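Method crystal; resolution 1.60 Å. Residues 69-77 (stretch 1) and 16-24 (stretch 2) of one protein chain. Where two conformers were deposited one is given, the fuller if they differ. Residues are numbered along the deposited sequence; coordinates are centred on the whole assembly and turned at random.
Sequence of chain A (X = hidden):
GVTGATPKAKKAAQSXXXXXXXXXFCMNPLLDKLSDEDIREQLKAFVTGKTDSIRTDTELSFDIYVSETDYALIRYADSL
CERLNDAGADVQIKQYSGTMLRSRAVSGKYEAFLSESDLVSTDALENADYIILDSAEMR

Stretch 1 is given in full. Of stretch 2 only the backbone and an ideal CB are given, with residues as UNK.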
ATOM      1  N   THR A  69      -7.222  -0.652 -13.456  1.00 21.98           N
ATOM      2  CA  THR A  69      -7.148   0.323 -14.500  1.00 22.51           C
ATOM      3  C   THR A  69      -6.139   1.440 -14.277  1.00 21.95           C
ATOM      4  O   THR A  69      -6.032   2.344 -15.095  1.00 24.30           O
ATOM      5  CB  THR A  69      -8.552   0.882 -14.845  1.00 24.07           C
ATOM      6  OG1 THR A  69      -9.212   1.315 -13.663  1.00 23.22           O
ATOM      7  CG2 THR A  69      -9.433  -0.217 -15.492  1.00 24.13           C
ATOM      8  N   ASP A  70      -5.380   1.361 -13.181  1.00 22.86           N
ATOM      9  CA  ASP A  70      -4.323   2.303 -12.948  1.00 22.23           C
ATOM     10  C   ASP A  70      -3.012   1.609 -13.365  1.00 23.01           C
ATOM     11  O   ASP A  70      -2.298   1.026 -12.548  1.00 22.28           O
ATOM     12  CB  ASP A  70      -4.293   2.733 -11.455  1.00 23.37           C
ATOM     13  CG  ASP A  70      -3.362   3.890 -11.224  1.00 24.17           C
ATOM     14  OD1 ASP A  70      -2.441   4.126 -12.095  1.00 25.97           O
ATOM     15  OD2 ASP A  70      -3.512   4.572 -10.172  1.00 24.43           O
ATOM     16  N   TYR A  71      -2.726   1.648 -14.646  1.00 25.04           N
ATOM     17  CA  TYR A  71      -1.652   0.804 -15.180  1.00 24.87           C
ATOM     18  C   TYR A  71      -0.280   1.187 -14.658  1.00 28.39           C
ATOM     19  O   TYR A  71       0.554   0.311 -14.366  1.00 27.91           O
ATOM     20  CB  TYR A  71      -1.676   0.812 -16.696  1.00 29.18           C
ATOM     21  CG  TYR A  71      -3.032   0.511 -17.302  1.00 26.16           C
ATOM     22  CD1 TYR A  71      -3.831  -0.513 -16.795  1.00 31.39           C
ATOM     23  CD2 TYR A  71      -3.493   1.218 -18.408  1.00 33.09           C
ATOM     24  CE1 TYR A  71      -5.070  -0.804 -17.347  1.00 31.31           C
ATOM     25  CE2 TYR A  71      -4.746   0.944 -18.973  1.00 32.46           C
ATOM     26  CZ  TYR A  71      -5.525  -0.063 -18.435  1.00 36.64           C
ATOM     27  OH  TYR A  71      -6.761  -0.346 -18.968  1.00 38.76           O
ATOM     28  N   ALA A  72      -0.038   2.494 -14.527  1.00 26.90           N
ATOM     29  CA  ALA A  72       1.214   2.973 -13.997  1.00 27.60           C
ATOM     30  C   ALA A  72       1.380   2.531 -12.550  1.00 23.54           C
ATOM     31  O   ALA A  72       2.489   2.149 -12.165  1.00 26.68           O
ATOM     32  CB  ALA A  72       1.317   4.487 -14.071  1.00 28.92           C
ATOM     33  N   LEU A  73       0.317   2.611 -11.760  1.00 24.10           N
ATOM     34  CA  LEU A  73       0.381   2.180 -10.355  1.00 22.01           C
ATOM     35  C   LEU A  73       0.573   0.667 -10.193  1.00 25.41           C
ATOM     36  O   LEU A  73       1.227   0.233  -9.230  1.00 24.21           O
ATOM     37  CB  LEU A  73      -0.804   2.675  -9.518  1.00 20.53           C
ATOM     38  CG  LEU A  73      -0.624   2.652  -8.014  1.00 22.29           C
ATOM     39  CD1 LEU A  73       0.637   3.463  -7.507  1.00 22.40           C
ATOM     40  CD2 LEU A  73      -1.931   3.162  -7.337  1.00 21.31           C
ATOM     41  N   ILE A  74       0.008  -0.122 -11.112  1.00 22.31           N
ATOM     42  CA  ILE A  74       0.264  -1.564 -11.050  0.50 23.09           C
ATOM     43  C   ILE A  74       1.758  -1.819 -11.312  1.00 24.78           C
ATOM     44  O   ILE A  74       2.367  -2.628 -10.602  1.00 23.83           O
ATOM     45  CB  ILE A  74      -0.598  -2.400 -12.023  0.50 23.02           C
ATOM     46  CG1 ILE A  74      -2.084  -2.208 -11.741  0.50 23.55           C
ATOM     47  CG2 ILE A  74      -0.237  -3.898 -11.923  0.50 22.21           C
ATOM     48  CD1 ILE A  74      -2.934  -2.673 -12.914  0.50 20.48           C
ATOM     49  N   ARG A  75       2.351  -1.138 -12.306  1.00 22.80           N
ATOM     50  CA  ARG A  75       3.796  -1.245 -12.596  0.50 25.50           C
ATOM     51  C   ARG A  75       4.616  -0.924 -11.348  1.00 27.49           C
ATOM     52  O   ARG A  75       5.540  -1.680 -10.963  1.00 27.43           O
ATOM     53  CB  ARG A  75       4.217  -0.289 -13.713  0.50 29.08           C
ATOM     54  CG  ARG A  75       3.931  -0.744 -15.118  0.50 38.02           C
ATOM     55  CD  ARG A  75       4.980  -0.217 -16.141  0.50 44.93           C
ATOM     56  NE  ARG A  75       5.393   1.175 -15.954  0.50 47.86           N
ATOM     57  CZ  ARG A  75       4.660   2.235 -16.282  0.50 42.74           C
ATOM     58  NH1 ARG A  75       3.444   2.081 -16.795  0.50 42.75           N
ATOM     59  NH2 ARG A  75       5.133   3.452 -16.075  0.50 43.74           N
ATOM     60  N   TYR A  76       4.282   0.208 -10.716  1.00 26.73           N
ATOM     61  CA  TYR A  76       4.922   0.680  -9.462  1.00 27.86           C
ATOM     62  C   TYR A  76       4.773  -0.378  -8.343  1.00 25.68           C
ATOM     63  O   TYR A  76       5.760  -0.727  -7.668  1.00 26.16           O
ATOM     64  CB  TYR A  76       4.317   2.027  -8.997  1.00 26.77           C
ATOM     65  CG  TYR A  76       4.752   2.408  -7.612  1.00 28.31           C
ATOM     66  CD1 TYR A  76       5.963   3.079  -7.404  1.00 29.75           C
ATOM     67  CD2 TYR A  76       4.000   2.039  -6.495  1.00 27.60           C
ATOM     68  CE1 TYR A  76       6.413   3.380  -6.067  1.00 34.44           C
ATOM     69  CE2 TYR A  76       4.442   2.339  -5.183  1.00 28.45           C
ATOM     70  CZ  TYR A  76       5.635   3.001  -4.995  1.00 31.49           C
ATOM     71  OH  TYR A  76       6.020   3.276  -3.699  1.00 37.47           O
ATOM     72  N   ALA A  77       3.560  -0.896  -8.200  1.00 25.98           N
ATOM     73  CA  ALA A  77       3.235  -1.865  -7.158  1.00 22.90           C
ATOM     74  C   ALA A  77       4.030  -3.169  -7.347  1.00 21.99           C
ATOM     75  O   ALA A  77       4.598  -3.727  -6.386  1.00 24.54           O
ATOM     76  CB  ALA A  77       1.716  -2.138  -7.148  1.00 20.89           C
ATOM     77  N   UNK A  16       3.145   2.270 -20.652  1.00 65.65           N
ATOM     78  CA  UNK A  16       3.150   3.652 -21.228  1.00 67.29           C
ATOM     79  C   UNK A  16       2.478   4.725 -20.322  1.00 63.51           C
ATOM     80  O   UNK A  16       2.895   5.890 -20.324  1.00 65.45           O
ATOM     81  CB  UNK A  16       2.432   3.634 -22.579  1.00 67.29           C
ATOM     82  N   UNK A  17       1.420   4.361 -19.589  1.00 56.59           N
ATOM     83  CA  UNK A  17       0.867   5.255 -18.545  1.00 50.36           C
ATOM     84  C   UNK A  17       1.972   5.534 -17.508  1.00 47.34           C
ATOM     85  O   UNK A  17       2.754   4.631 -17.192  1.00 46.21           O
ATOM     86  CB  UNK A  17      -0.361   4.633 -17.877  1.00 50.36           C
ATOM     87  N   UNK A  18       2.039   6.759 -16.978  1.00 45.31           N
ATOM     88  CA  UNK A  18       3.077   7.141 -15.995  1.00 42.27           C
ATOM     89  C   UNK A  18       2.435   7.622 -14.693  1.00 38.26           C
ATOM     90  O   UNK A  18       1.330   8.123 -14.736  1.00 40.21           O
ATOM     91  CB  UNK A  18       3.984   8.234 -16.564  1.00 42.27           C
ATOM     92  N   UNK A  19       3.160   7.511 -13.574  1.00 39.08           N
ATOM     93  CA  UNK A  19       2.680   8.006 -12.264  1.00 36.36           C
ATOM     94  C   UNK A  19       2.661   9.531 -12.327  1.00 39.35           C
ATOM     95  O   UNK A  19       3.597  10.155 -12.874  1.00 39.30           O
ATOM     96  CB  UNK A  19       3.562   7.516 -11.114  1.00 36.36           C
ATOM     97  N   UNK A  20       1.598  10.117 -11.787  1.00 37.57           N
ATOM     98  CA  UNK A  20       1.426  11.550 -11.766  1.00 40.97           C
ATOM     99  C   UNK A  20       0.595  11.969 -10.545  1.00 37.32           C
ATOM    100  O   UNK A  20      -0.364  11.315 -10.203  1.00 33.78           O
ATOM    101  CB  UNK A  20       0.765  12.024 -13.062  1.00 40.97           C
ATOM    102  N   UNK A  21       0.984  13.050  -9.881  1.00 41.52           N
ATOM    103  CA  UNK A  21       0.212  13.566  -8.751  1.00 37.96           C
ATOM    104  C   UNK A  21       0.519  12.799  -7.478  1.00 37.52           C
ATOM    105  O   UNK A  21       1.576  12.189  -7.340  1.00 36.07           O
ATOM    106  CB  UNK A  21      -1.287  13.499  -9.051  1.00 37.96           C
ATOM    107  N   UNK A  22      -0.472  12.789  -6.573  1.00 31.97           N
ATOM    108  CA  UNK A  22      -0.359  12.184  -5.245  1.00 29.46           C
ATOM    109  C   UNK A  22      -0.975  10.834  -5.236  1.00 26.56           C
ATOM    110  O   UNK A  22      -1.990  10.591  -5.884  1.00 27.39           O
ATOM    111  CB  UNK A  22      -1.013  13.060  -4.174  1.00 29.46           C
ATOM    112  N   UNK A  23      -0.351   9.945  -4.479  1.00 24.39           N
ATOM    113  CA  UNK A  23      -0.841   8.625  -4.248  1.00 22.71           C
ATOM    114  C   UNK A  23      -0.829   8.408  -2.779  1.00 25.69           C
ATOM    115  O   UNK A  23      -0.190   9.151  -2.008  1.00 24.79           O
ATOM    116  CB  UNK A  23      -0.020   7.566  -4.986  1.00 22.71           C
ATOM    117  N   UNK A  24      -1.572   7.371  -2.404  1.00 23.56           N
ATOM    118  CA  UNK A  24      -1.511   6.903  -1.048  1.00 23.61           C
ATOM    119  C   UNK A  24      -1.158   5.453  -0.918  1.00 24.36           C
ATOM    120  O   UNK A  24      -1.534   4.634  -1.752  1.00 23.16           O
ATOM    121  CB  UNK A  24      -2.850   7.161  -0.355  1.00 23.61           C
TER

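Position 16 opens the segment with its CA-to-CB bond directed away from the helix and nothing of stretch 1 within 5.5 Å of the ideal CB. Many polar residues would do. It is Ser16, poorly ordered.

At position 17 the CB points toward the first turn of the helix, 4.0 Å from Ala72 N and 4.2 Å from Tyr71 CB. With so little room along that line, a small side chain is the simplest fit. The carbonyl matters as much, because the guanidinium of Arg75 lies beside it and any residue type could supply that acceptor. The residue is Ala17, whose CB rests 4.1 Å from Ala72 CB. Its O receives two hydrogen bonds, from Arg75 NH1 at 2.7 Å and from Arg75 NH2 at 2.9 Å.

Position 18 passes closest to the helix, its CA 5.0 Å from Ala72 CA, yet its CB turns away. The methyl of Ala72 lets the backbone come close: Ala72 CB is 3.4 Å from the carbonyl C of residue 18. Polar side chains of many kinds would suit; the residue is Gln18, with chi2 t.

At position 19 the CB points sideways, 4.8 Å from Ala72 CB, and beyond it lies an apolar surface formed by Ala72, Leu73 and Tyr76. A branched aliphatic chain such as leucine or isoleucine, or methionine, could reach it. Leu19 does so with chi1 m and chi2 t: CD2 lies 4.0 Å from both Ala72 CB and Leu73 CD1, while CD1 meets Tyr76 CD1 at 3.8 Å.

Position 20 points sideways into open space, which suits a polar or charged residue: Glu20. At position 21, phi of 81° and psi of -153° favour glycine, and Gly21 is found. Position 22 is out of reach of the helix and tolerant of many types; Ser22 begins the strand.

Position 23 points toward the helix, with its ideal CB 4.9 Å from Leu73 CD1 and the Asp70 carboxylate farther along. A large side chain is invited, aliphatic or aromatic, and a polar tip would be an advantage. Tyr23 combines both: its CD2 packs 3.7 Å from Leu73 CD1, and its OH accepts from Glu20 N at 2.9 Å. A water 2.5 Å from Tyr23 OH donates to Asp70 OD1 at 2.8 Å, the same oxygen that caps the helix by accepting from Leu73 N at 3.2 Å.

Position 24 points away again. Its extended backbone suits beta-branched residues, among others, and Ile24 occupies it.

Stretch 2, residues 16-24: SAQLEGSYI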
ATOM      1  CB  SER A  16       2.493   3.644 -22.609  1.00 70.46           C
ATOM      2  OG  SER A  16       2.229   4.965 -23.058  1.00 74.68           O
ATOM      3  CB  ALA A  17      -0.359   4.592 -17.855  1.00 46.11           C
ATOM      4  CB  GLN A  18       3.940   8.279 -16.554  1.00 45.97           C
ATOM      5  CG  GLN A  18       4.522   7.972 -17.922  1.00 48.56           C
ATOM      6  CD  GLN A  18       4.894   9.202 -18.705  1.00 55.59           C
ATOM      7  OE1 GLN A  18       4.345  10.305 -18.503  1.00 51.58           O
ATOM      8  NE2 GLN A  18       5.814   9.022 -19.646  1.00 61.57           N
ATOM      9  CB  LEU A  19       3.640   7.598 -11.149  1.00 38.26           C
ATOM     10  CG  LEU A  19       3.742   6.096 -10.865  1.00 31.20           C
ATOM     11  CD1 LEU A  19       4.889   5.821  -9.873  1.00 36.13           C
ATOM     12  CD2 LEU A  19       2.404   5.609 -10.365  1.00 27.69           C
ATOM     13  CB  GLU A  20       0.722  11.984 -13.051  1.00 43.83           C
ATOM     14  CG  GLU A  20       0.920  13.410 -13.400  1.00 59.56           C
ATOM     15  CD  GLU A  20      -0.163  13.906 -14.323  1.00 71.67           C
ATOM     16  OE1 GLU A  20      -0.818  13.048 -14.973  1.00 80.35           O
ATOM     17  OE2 GLU A  20      -0.368  15.140 -14.380  1.00 83.90           O
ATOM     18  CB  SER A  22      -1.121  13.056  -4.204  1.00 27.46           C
ATOM     19  OG  SER A  22      -0.489  14.287  -4.024  1.00 32.90           O
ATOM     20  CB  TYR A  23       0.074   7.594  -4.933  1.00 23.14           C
ATOM     21  CG  TYR A  23       0.030   7.709  -6.423  1.00 22.29           C
ATOM     22  CD1 TYR A  23       0.792   8.660  -7.058  1.00 26.04           C
ATOM     23  CD2 TYR A  23      -0.791   6.872  -7.194  1.00 23.69           C
ATOM     24  CE1 TYR A  23       0.718   8.826  -8.451  1.00 27.68           C
ATOM     25  CE2 TYR A  23      -0.864   7.023  -8.567  1.00 24.22           C
ATOM     26  CZ  TYR A  23      -0.118   7.999  -9.187  1.00 26.69           C
ATOM     27  OH  TYR A  23      -0.161   8.135 -10.572  1.00 30.20           O
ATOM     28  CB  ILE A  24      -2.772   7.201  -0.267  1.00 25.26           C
ATOM     29  CG1 ILE A  24      -3.978   6.496  -0.818  1.00 28.42           C
ATOM     30  CG2 ILE A  24      -3.024   8.734  -0.102  1.00 25.68           C
ATOM     31  CD1 ILE A  24      -5.123   6.537   0.275  1.00 32.75           C
TER
HETATM   32  O   HOH W   1      -1.911   6.830 -11.857  1.00 29.66           O
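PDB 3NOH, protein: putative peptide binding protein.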